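Local coordinates for capsular polysaccharide export system protein KpsC (Thermosulfurimonas dismutans, PDB 6MGD) that probably transfers Kdo sugars through beta-2,7 linkages while building the glycolipid that fixes bacterial capsules to the cell surface, at residues 105-110 / 277-282. Sequence-based numbering, arbitrary orientation.
Sequences YLEEIL and HPRRNI
The buried carboxylate of E107 reaches from helix 105-112 between R279 and R280 of the loop before helix 286-296. Its CG is anti to the backbone N (chi1 -165°) and the chain beyond it is extended, carrying the acid away from the helix. OE1 takes the main bond through its syn lone pair, from NH2 of R279 at 2.8 Å and 148°; R279 NH1 adds a weak one to OE1 at 3.1 Å. Both N-H groups end on OE1 and the carboxylate and guanidinium planes are 84° apart, so the pair is not the coplanar two-oxygen fork. OE2 also sits close to R279 NH2 (3.0 Å) while making a longer salt bridge to R280 NE at 3.5 Å. The R280 guanidinium is held further by NH1, hydrogen-bonded to the carbonyls of P263 and A266, and H277 CD2 lies 3.4 Å above one of its faces, offset toward the rim. On the looser side, partly exposed E108 brings OE1 only to 4.5 Å from R279 NH1, beyond a salt bridge. An alanine at E107 would probably leave both arginines without their shared counter-charge and R279 freer to turn. With two cationic groups converging, E107 is likely to remain ionised, tying helix 105-112, which follows strand 88-92 of the mixed sheet, to the loop after parallel-sheet strand 272-273, consistent with a link between the halves of a GT-B fold.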
loop_
_atom_site.group_PDB
_atom_site.type_symbol
_atom_site.label_atom_id
_atom_site.label_comp_id
_atom_site.label_asym_id
_atom_site.label_seq_id
_atom_site.Cartn_x
_atom_site.Cartn_y
_atom_site.Cartn_z
ATOM N N TYR A 105 -8.847 -8.415 3.505
ATOM C CA TYR A 105 -9.090 -9.388 2.446
ATOM C C TYR A 105 -7.801 -9.779 1.734
ATOM O O TYR A 105 -7.680 -10.913 1.255
ATOM C CB TYR A 105 -10.107 -8.845 1.443
ATOM C CG TYR A 105 -10.507 -9.851 0.386
ATOM C CD1 TYR A 105 -11.173 -11.020 0.732
ATOM C CD2 TYR A 105 -10.223 -9.630 -0.954
ATOM C CE1 TYR A 105 -11.541 -11.944 -0.226
ATOM C CE2 TYR A 105 -10.589 -10.549 -1.924
ATOM C CZ TYR A 105 -11.247 -11.704 -1.553
ATOM O OH TYR A 105 -11.613 -12.621 -2.513
ATOM N N LEU A 106 -6.835 -8.860 1.646
ATOM C CA LEU A 106 -5.526 -9.216 1.109
ATOM C C LEU A 106 -4.857 -10.273 1.979
ATOM O O LEU A 106 -4.248 -11.220 1.468
ATOM C CB LEU A 106 -4.643 -7.970 1.009
ATOM C CG LEU A 106 -3.605 -7.838 -0.115
ATOM C CD1 LEU A 106 -2.373 -7.086 0.383
ATOM C CD2 LEU A 106 -3.213 -9.177 -0.739
ATOM N N GLU A 107 -4.972 -10.130 3.299
ATOM C CA GLU A 107 -4.371 -11.099 4.208
ATOM C C GLU A 107 -5.048 -12.459 4.097
ATOM O O GLU A 107 -4.381 -13.494 4.212
ATOM C CB GLU A 107 -4.440 -10.567 5.641
ATOM C CG GLU A 107 -3.552 -11.287 6.638
ATOM C CD GLU A 107 -3.597 -10.651 8.017
ATOM O OE1 GLU A 107 -4.377 -9.691 8.203
ATOM O OE2 GLU A 107 -2.854 -11.107 8.912
ATOM N N GLU A 108 -6.364 -12.479 3.863
ATOM C CA GLU A 108 -7.060 -13.749 3.684
ATOM C C GLU A 108 -6.682 -14.408 2.364
ATOM O O GLU A 108 -6.606 -15.639 2.287
ATOM C CB GLU A 108 -8.575 -13.543 3.759
ATOM C CG GLU A 108 -9.077 -12.892 5.046
ATOM C CD GLU A 108 -8.630 -13.622 6.300
ATOM O OE1 GLU A 108 -7.823 -13.052 7.065
ATOM O OE2 GLU A 108 -9.082 -14.766 6.520
ATOM N N ILE A 109 -6.448 -13.611 1.319
ATOM C CA ILE A 109 -5.995 -14.166 0.044
ATOM C C ILE A 109 -4.647 -14.852 0.219
ATOM O O ILE A 109 -4.445 -15.992 -0.216
ATOM C CB ILE A 109 -5.931 -13.065 -1.030
ATOM C CG1 ILE A 109 -7.336 -12.660 -1.476
ATOM C CG2 ILE A 109 -5.103 -13.525 -2.222
ATOM C CD1 ILE A 109 -7.343 -11.600 -2.555
ATOM N N LEU A 110 -3.706 -14.169 0.875
ATOM C CA LEU A 110 -2.364 -14.714 1.033
ATOM C C LEU A 110 -2.343 -15.925 1.959
ATOM O O LEU A 110 -1.494 -16.810 1.794
ATOM C CB LEU A 110 -1.422 -13.625 1.548
ATOM C CG LEU A 110 -1.321 -12.391 0.648
ATOM C CD1 LEU A 110 -0.485 -11.303 1.303
ATOM C CD2 LEU A 110 -0.754 -12.763 -0.719
ATOM N N HIS A 277 4.790 -9.559 13.641
ATOM C CA HIS A 277 3.370 -9.342 13.397
ATOM C C HIS A 277 2.551 -10.314 14.239
ATOM O O HIS A 277 2.790 -11.525 14.189
ATOM C CB HIS A 277 3.026 -9.510 11.921
ATOM C CG HIS A 277 1.691 -8.939 11.554
ATOM N ND1 HIS A 277 0.502 -9.553 11.885
ATOM C CD2 HIS A 277 1.358 -7.798 10.905
ATOM C CE1 HIS A 277 -0.506 -8.820 11.446
ATOM N NE2 HIS A 277 -0.014 -7.750 10.850
ATOM N N PRO A 278 1.578 -9.825 15.015
ATOM C CA PRO A 278 0.858 -10.704 15.951
ATOM C C PRO A 278 -0.065 -11.710 15.285
ATOM O O PRO A 278 -0.623 -12.561 15.990
ATOM C CB PRO A 278 0.048 -9.719 16.810
ATOM C CG PRO A 278 0.641 -8.362 16.540
ATOM C CD PRO A 278 1.175 -8.417 15.150
ATOM N N ARG A 279 -0.251 -11.649 13.965
ATOM C CA ARG A 279 -1.273 -12.451 13.312
ATOM C C ARG A 279 -0.809 -13.171 12.053
ATOM O O ARG A 279 -1.638 -13.797 11.384
ATOM C CB ARG A 279 -2.483 -11.574 12.953
ATOM C CG ARG A 279 -3.213 -10.975 14.145
ATOM C CD ARG A 279 -4.327 -10.038 13.698
ATOM N NE ARG A 279 -5.169 -10.649 12.675
ATOM C CZ ARG A 279 -5.135 -10.323 11.386
ATOM N NH1 ARG A 279 -5.931 -10.936 10.522
ATOM N NH2 ARG A 279 -4.305 -9.378 10.963
ATOM N N ARG A 280 0.474 -13.109 11.706
ATOM C CA ARG A 280 0.969 -13.686 10.462
ATOM C C ARG A 280 2.041 -14.723 10.767
ATOM O O ARG A 280 3.057 -14.405 11.393
ATOM C CB ARG A 280 1.513 -12.595 9.536
ATOM C CG ARG A 280 0.452 -11.595 9.100
ATOM C CD ARG A 280 1.028 -10.496 8.227
ATOM N NE ARG A 280 0.115 -9.359 8.124
ATOM C CZ ARG A 280 0.416 -8.206 7.536
ATOM N NH1 ARG A 280 1.613 -8.028 6.988
ATOM N NH2 ARG A 280 -0.478 -7.226 7.496
ATOM N N ASN A 281 1.809 -15.960 10.320
ATOM C CA ASN A 281 2.751 -17.056 10.490
ATOM C C ASN A 281 3.298 -17.601 9.180
ATOM O O ASN A 281 4.301 -18.323 9.205
ATOM C CB ASN A 281 2.094 -18.220 11.251
ATOM C CG ASN A 281 1.439 -17.780 12.542
ATOM O OD1 ASN A 281 0.349 -17.209 12.533
ATOM N ND2 ASN A 281 2.095 -18.057 13.663
ATOM N N ILE A 282 2.681 -17.273 8.053
ATOM C CA ILE A 282 2.981 -17.917 6.779
ATOM C C ILE A 282 4.245 -17.318 6.179
ATOM O O ILE A 282 4.473 -16.103 6.242
ATOM C CB ILE A 282 1.782 -17.778 5.823
ATOM C CG1 ILE A 282 0.484 -18.154 6.545
ATOM C CG2 ILE A 282 1.973 -18.641 4.586
ATOM C CD1 ILE A 282 0.473 -19.569 7.102
#